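PDB 4EH1: flavohemoprotein from Vibrio cholerae O1 biovar El Tor, which probably detoxifies nitric oxide by converting it to nitrate with O2 and NAD(P)H, its FAD-containing reductase domain, the part in this structure, passing electrons towards the heme. Local coordinates for residues Val111-Pro116 with Arg229-Val234; Ala131-Leu136 with Ser142-Leu147. All coordinates share one frame; numbering follows the deposited sequence.

Interaction 1 of 2, residues Val111-Pro116 with Arg229-Val234. With SO4 (sulfate ion), chain F.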
loop_
_atom_site.group_PDB
_atom_site.type_symbol
_atom_site.label_atom_id
_atom_site.label_comp_id
_atom_site.label_asym_id
_atom_site.label_seq_id
_atom_site.Cartn_x
_atom_site.Cartn_y
_atom_site.Cartn_z
ATOM N N VAL A 111 -26.389 12.479 7.698
ATOM C CA VAL A 111 -27.411 13.394 7.178
ATOM C C VAL A 111 -27.211 14.752 7.846
ATOM O O VAL A 111 -27.110 14.834 9.080
ATOM C CB VAL A 111 -28.812 12.871 7.432
ATOM C CG1 VAL A 111 -29.860 13.949 7.099
ATOM C CG2 VAL A 111 -29.042 11.598 6.626
ATOM N N GLU A 112 -27.095 15.801 7.035
ATOM C CA GLU A 112 -26.867 17.150 7.561
ATOM C C GLU A 112 -28.092 17.637 8.329
ATOM O O GLU A 112 -29.195 17.768 7.782
ATOM C CB GLU A 112 -26.506 18.145 6.444
ATOM C CG GLU A 112 -26.081 19.532 6.989
ATOM C CD GLU A 112 -25.015 19.424 8.109
ATOM O OE1 GLU A 112 -25.242 19.904 9.252
ATOM O OE2 GLU A 112 -23.942 18.842 7.847
ATOM N N ARG A 113 -27.894 17.909 9.609
ATOM C CA ARG A 113 -28.999 18.401 10.422
ATOM C C ARG A 113 -28.614 19.651 11.207
ATOM O O ARG A 113 -29.349 20.075 12.115
ATOM C CB ARG A 113 -29.483 17.300 11.376
ATOM C CG ARG A 113 -30.095 16.087 10.676
ATOM C CD ARG A 113 -30.825 15.187 11.667
ATOM N NE ARG A 113 -31.226 13.907 11.073
ATOM C CZ ARG A 113 -30.384 12.890 10.873
ATOM N NH1 ARG A 113 -29.100 13.008 11.210
ATOM N NH2 ARG A 113 -30.819 11.759 10.335
ATOM N N GLU A 114 -27.465 20.234 10.858
ATOM C CA GLU A 114 -26.984 21.451 11.511
ATOM C C GLU A 114 -26.826 21.248 12.999
ATOM O O GLU A 114 -27.105 22.141 13.782
ATOM C CB GLU A 114 -27.913 22.647 11.207
ATOM C CG GLU A 114 -27.728 23.154 9.780
ATOM C CD GLU A 114 -28.544 24.393 9.428
ATOM O OE1 GLU A 114 -28.891 25.161 10.356
ATOM O OE2 GLU A 114 -28.820 24.601 8.207
ATOM N N ARG A 115 -26.410 20.049 13.380
ATOM C CA ARG A 115 -26.082 19.765 14.771
ATOM C C ARG A 115 -24.587 19.549 14.854
ATOM O O ARG A 115 -23.955 19.231 13.860
ATOM C CB ARG A 115 -26.774 18.480 15.235
ATOM C CG ARG A 115 -28.301 18.532 15.257
ATOM C CD ARG A 115 -28.835 17.109 15.381
ATOM N NE ARG A 115 -30.278 17.072 15.463
ATOM C CZ ARG A 115 -31.027 15.987 15.273
ATOM N NH1 ARG A 115 -30.462 14.820 14.995
ATOM N NH2 ARG A 115 -32.354 16.074 15.362
ATOM N N PRO A 116 -24.020 19.708 16.049
ATOM C CA PRO A 116 -22.641 19.258 16.244
ATOM C C PRO A 116 -22.583 17.747 16.011
ATOM O O PRO A 116 -23.566 17.033 16.225
ATOM C CB PRO A 116 -22.347 19.606 17.701
ATOM C CG PRO A 116 -23.374 20.568 18.102
ATOM C CD PRO A 116 -24.580 20.346 17.247
ATOM N N ARG A 229 -30.667 10.316 18.363
ATOM C CA ARG A 229 -29.452 10.990 17.911
ATOM C C ARG A 229 -28.244 10.050 17.903
ATOM O O ARG A 229 -27.093 10.484 17.781
ATOM C CB ARG A 229 -29.177 12.264 18.740
ATOM C CG ARG A 229 -30.223 13.379 18.497
ATOM C CD ARG A 229 -29.910 14.710 19.224
ATOM N NE ARG A 229 -30.169 14.640 20.666
ATOM C CZ ARG A 229 -29.237 14.551 21.617
ATOM N NH1 ARG A 229 -27.939 14.538 21.313
ATOM N NH2 ARG A 229 -29.611 14.491 22.892
ATOM N N ILE A 230 -28.515 8.752 18.007
ATOM C CA ILE A 230 -27.459 7.755 17.888
ATOM C C ILE A 230 -27.647 6.999 16.603
ATOM O O ILE A 230 -28.685 6.374 16.377
ATOM C CB ILE A 230 -27.490 6.777 19.045
ATOM C CG1 ILE A 230 -27.191 7.528 20.340
ATOM C CG2 ILE A 230 -26.446 5.665 18.852
ATOM C CD1 ILE A 230 -27.543 6.778 21.576
ATOM N N HIS A 231 -26.652 7.064 15.739
ATOM C CA HIS A 231 -26.759 6.401 14.451
ATOM C C HIS A 231 -25.580 5.437 14.363
ATOM O O HIS A 231 -24.461 5.778 14.758
ATOM C CB HIS A 231 -26.710 7.429 13.320
ATOM C CG HIS A 231 -27.452 8.698 13.608
ATOM N ND1 HIS A 231 -28.768 8.896 13.237
ATOM C CD2 HIS A 231 -27.050 9.848 14.206
ATOM C CE1 HIS A 231 -29.147 10.109 13.608
ATOM N NE2 HIS A 231 -28.122 10.709 14.193
ATOM N N TYR A 232 -25.802 4.230 13.860
ATOM C CA TYR A 232 -24.759 3.239 14.020
ATOM C C TYR A 232 -24.778 2.221 12.921
ATOM O O TYR A 232 -25.804 1.995 12.287
ATOM C CB TYR A 232 -24.918 2.515 15.366
ATOM C CG TYR A 232 -26.096 1.556 15.363
ATOM C CD1 TYR A 232 -27.400 2.039 15.337
ATOM C CD2 TYR A 232 -25.909 0.184 15.378
ATOM C CE1 TYR A 232 -28.489 1.196 15.316
ATOM C CE2 TYR A 232 -27.004 -0.686 15.372
ATOM C CZ TYR A 232 -28.296 -0.169 15.336
ATOM O OH TYR A 232 -29.399 -0.997 15.321
ATOM N N GLU A 233 -23.623 1.604 12.707
ATOM C CA GLU A 233 -23.504 0.465 11.826
ATOM C C GLU A 233 -22.542 -0.557 12.447
ATOM O O GLU A 233 -21.447 -0.208 12.871
ATOM C CB GLU A 233 -22.980 0.893 10.469
ATOM C CG GLU A 233 -23.047 -0.248 9.450
ATOM C CD GLU A 233 -22.795 0.209 8.022
ATOM O OE1 GLU A 233 -23.721 0.118 7.183
ATOM O OE2 GLU A 233 -21.666 0.663 7.734
ATOM N N VAL A 234 -22.954 -1.816 12.498
ATOM C CA VAL A 234 -22.106 -2.869 13.060
ATOM C C VAL A 234 -21.434 -3.717 12.004
ATOM O O VAL A 234 -22.084 -4.203 11.069
ATOM C CB VAL A 234 -22.895 -3.800 14.037
ATOM C CG1 VAL A 234 -22.040 -4.959 14.499
ATOM C CG2 VAL A 234 -23.372 -3.013 15.209
HETATM S S SO4 F . -28.997 3.755 11.237
HETATM O O1 SO4 F . -28.832 3.735 12.692
HETATM O O2 SO4 F . -29.330 2.416 10.748
HETATM O O3 SO4 F . -30.066 4.688 10.877
HETATM O O4 SO4 F . -27.761 4.214 10.609
#

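Interaction 2 of 2, residues Ala131-Leu136 with Ser142-Leu147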
loop_
_atom_site.group_PDB
_atom_site.type_symbol
_atom_site.label_atom_id
_atom_site.label_comp_id
_atom_site.label_asym_id
_atom_site.label_seq_id
_atom_site.Cartn_x
_atom_site.Cartn_y
_atom_site.Cartn_z
ATOM N N ALA A 131 -15.117 8.391 5.149
ATOM C CA ALA A 131 -15.930 8.973 4.076
ATOM C C ALA A 131 -16.649 10.180 4.635
ATOM O O ALA A 131 -16.739 11.206 3.987
ATOM C CB ALA A 131 -16.943 7.934 3.494
ATOM N N ILE A 132 -17.132 10.061 5.866
ATOM C CA ILE A 132 -17.863 11.152 6.494
ATOM C C ILE A 132 -16.947 12.345 6.785
ATOM O O ILE A 132 -17.288 13.466 6.432
ATOM C CB ILE A 132 -18.591 10.693 7.757
ATOM C CG1 ILE A 132 -19.641 9.614 7.395
ATOM C CG2 ILE A 132 -19.254 11.895 8.461
ATOM C CD1 ILE A 132 -20.421 9.049 8.597
ATOM N N LEU A 133 -15.785 12.104 7.399
ATOM C CA LEU A 133 -14.815 13.173 7.567
ATOM C C LEU A 133 -14.529 13.911 6.272
ATOM O O LEU A 133 -14.534 15.135 6.244
ATOM C CB LEU A 133 -13.480 12.634 8.051
ATOM C CG LEU A 133 -13.372 12.218 9.507
ATOM C CD1 LEU A 133 -11.980 11.599 9.750
ATOM C CD2 LEU A 133 -13.652 13.408 10.438
ATOM N N HIS A 134 -14.219 13.173 5.213
ATOM C CA HIS A 134 -13.888 13.839 3.956
ATOM C C HIS A 134 -15.039 14.675 3.400
ATOM O O HIS A 134 -14.814 15.772 2.853
ATOM C CB HIS A 134 -13.374 12.863 2.904
ATOM C CG HIS A 134 -11.945 12.474 3.098
ATOM N ND1 HIS A 134 -10.904 13.372 2.956
ATOM C CD2 HIS A 134 -11.376 11.283 3.415
ATOM C CE1 HIS A 134 -9.756 12.750 3.167
ATOM N NE2 HIS A 134 -10.018 11.485 3.465
ATOM N N THR A 135 -16.265 14.175 3.561
ATOM C CA THR A 135 -17.461 14.896 3.091
ATOM C C THR A 135 -17.663 16.180 3.896
ATOM O O THR A 135 -17.944 17.228 3.334
ATOM C CB THR A 135 -18.751 14.035 3.211
ATOM O OG1 THR A 135 -18.550 12.819 2.506
ATOM C CG2 THR A 135 -19.957 14.771 2.590
ATOM N N LEU A 136 -17.508 16.091 5.216
ATOM C CA LEU A 136 -17.706 17.254 6.074
ATOM C C LEU A 136 -16.612 18.281 5.835
ATOM O O LEU A 136 -16.850 19.460 5.996
ATOM C CB LEU A 136 -17.747 16.838 7.551
ATOM C CG LEU A 136 -18.913 15.901 7.912
ATOM C CD1 LEU A 136 -18.897 15.552 9.419
ATOM C CD2 LEU A 136 -20.267 16.474 7.555
ATOM N N SER A 142 -18.465 22.841 10.640
ATOM C CA SER A 142 -17.766 23.076 11.890
ATOM C C SER A 142 -18.403 22.231 13.031
ATOM O O SER A 142 -19.476 21.644 12.866
ATOM C CB SER A 142 -17.788 24.573 12.206
ATOM O OG SER A 142 -19.027 24.909 12.773
ATOM N N GLY A 143 -17.736 22.148 14.173
ATOM C CA GLY A 143 -18.260 21.399 15.308
ATOM C C GLY A 143 -18.202 19.879 15.133
ATOM O O GLY A 143 -19.181 19.171 15.394
ATOM N N VAL A 144 -17.058 19.379 14.690
ATOM C CA VAL A 144 -16.868 17.933 14.519
ATOM C C VAL A 144 -15.860 17.367 15.546
ATOM O O VAL A 144 -14.772 17.919 15.725
ATOM C CB VAL A 144 -16.418 17.564 13.078
ATOM C CG1 VAL A 144 -16.266 16.035 12.929
ATOM C CG2 VAL A 144 -17.422 18.086 12.034
ATOM N N THR A 145 -16.259 16.293 16.230
ATOM C CA THR A 145 -15.382 15.558 17.139
ATOM C C THR A 145 -15.186 14.112 16.636
ATOM O O THR A 145 -16.147 13.391 16.338
ATOM C CB THR A 145 -15.954 15.518 18.575
ATOM O OG1 THR A 145 -16.148 16.847 19.050
ATOM C CG2 THR A 145 -14.977 14.810 19.536
ATOM N N TYR A 146 -13.939 13.686 16.542
ATOM C CA TYR A 146 -13.635 12.345 16.091
ATOM C C TYR A 146 -13.037 11.515 17.247
ATOM O O TYR A 146 -11.990 11.858 17.800
ATOM C CB TYR A 146 -12.636 12.464 14.962
ATOM C CG TYR A 146 -12.196 11.174 14.311
ATOM C CD1 TYR A 146 -10.994 10.566 14.680
ATOM C CD2 TYR A 146 -12.948 10.592 13.289
ATOM C CE1 TYR A 146 -10.562 9.401 14.078
ATOM C CE2 TYR A 146 -12.528 9.416 12.679
ATOM C CZ TYR A 146 -11.324 8.835 13.072
ATOM O OH TYR A 146 -10.884 7.682 12.470
ATOM N N LEU A 147 -13.703 10.434 17.625
ATOM C CA LEU A 147 -13.213 9.595 18.729
ATOM C C LEU A 147 -12.898 8.211 18.171
ATOM O O LEU A 147 -13.760 7.575 17.554
ATOM C CB LEU A 147 -14.237 9.506 19.862
ATOM C CG LEU A 147 -14.832 10.819 20.420
ATOM C CD1 LEU A 147 -15.909 10.525 21.446
ATOM C CD2 LEU A 147 -13.791 11.716 21.042
#

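Interaction 1 of 2, residues Val111-Pro116 with Arg229-Val234
Arg113 and Arg115 extend from the loop between strands 98-105 and 117-122 to meet His231 and Arg229, His231 lying on strand 230-234, an edge strand of the parallel sheet in the NAD-binding half of this ferredoxin reductase-like domain. By van der Waals contact, NH1 of Arg113 comes within 3.8 Å of CE1 of His231. The guanidinium and imidazole planes are almost parallel, 5° apart, but the two groups are displaced. Farther along the loop, NH1 of Arg115 lies 3.8 Å from CG of Arg229, which comes over one face of the Arg115 guanidinium; CD of Arg113 lies over the opposite face, toward its rim. Both arginine side chains are extended from CG to NE, carrying their charged ends to the strand.

The polar links run mainly through Asp203: it forms salt bridges with Arg113 and Arg115 and accepts a hydrogen bond from NE2 of His231, drawing all three together, and its negative charge probably stabilises the two guanidinium groups. Tyr205 stacks on the His231 ring and its OH bonds NH1 of Arg113, while NH1 of Arg229 bonds the carbonyls of Ile199 and Gly202. Further along the strand Glu233 touches FAD and, as in relatives, probably influences the redox potentials of heme and FAD.

A sulfate, probably from the crystallisation liquor, takes a hydrogen bond from Tyr232 N to SO4 O1, 3.3 Å, N-H...O angle 168°.

Interaction 2 of 2, residues Ala131-Leu136 with Ser142-Leu147
Helix segment 131-136 runs over strand 144-147, nearly antiparallel to it, their axes 11.0 Å apart at closest approach and their N-to-C directions 159° apart. From the helix, Leu133 and Leu136 turn to the strand; Val144 and Tyr146 face them, and all four are buried. Leu133 serves both strand residues. Its CD1 methyl meets the CD2-CE2 bond of the Tyr146 ring, 3.7 Å from CE2 and 3.8 Å from CD2, while its other methyl, CD2, is 4.1 Å from CD2 of the same ring. The two side chains cross at about a right angle. With CG anti to the backbone N and beside the carbonyl carbon (chi1 -179°), the Tyr146 ring lies against Leu133. Leu133 CD2 also comes within 4.5 Å of Val144 CG1, a looser approach.

This is the second half of a beta-alpha-beta crossover, in which helix 126-138 links the parallel neighbours 117-122 and 144-150 within the NAD-binding domain. The preceding loop and helix start carry residues assigned by similarity to NADP(+) binding, and the Tyr146 side chain lies close to that of Ala126, one of them. Leu119 of strand 117-122 and Leu165 of helix 159-169 also pack on Leu133.

Nearer the turn, Leu136 CD1 touches Val144 CG2 at 3.9 Å, and Tyr110 adds to the packing around Leu136. On the helix itself, Ala131 O receives two bonds from Thr135, reaching opposite faces of the carbonyl plane: the backbone N at 3.0 Å and the hydroxyl OG1 at 2.8 Å.

From the N terminus, the chain first builds the antiparallel FAD-binding sheet, then reaches 111-116, the loop that leads into strand 117-122. Interaction 2 comes next: helix 126-138 turns back and strand 144-150 closes a short loop, with five residues between its segments. The chain then completes the rest of the parallel sheet before strand 230-234 returns to 111-116, so interaction 1 spans 112 intervening residues and encloses interaction 2 without crossing it. Both reach the same parallel sheet, one at its edge strand 230-234 and the other over strand 144-150. Their centres lie 11 Å apart, and they touch where Pro116 CB packs 3.9 Å from Gly143 O.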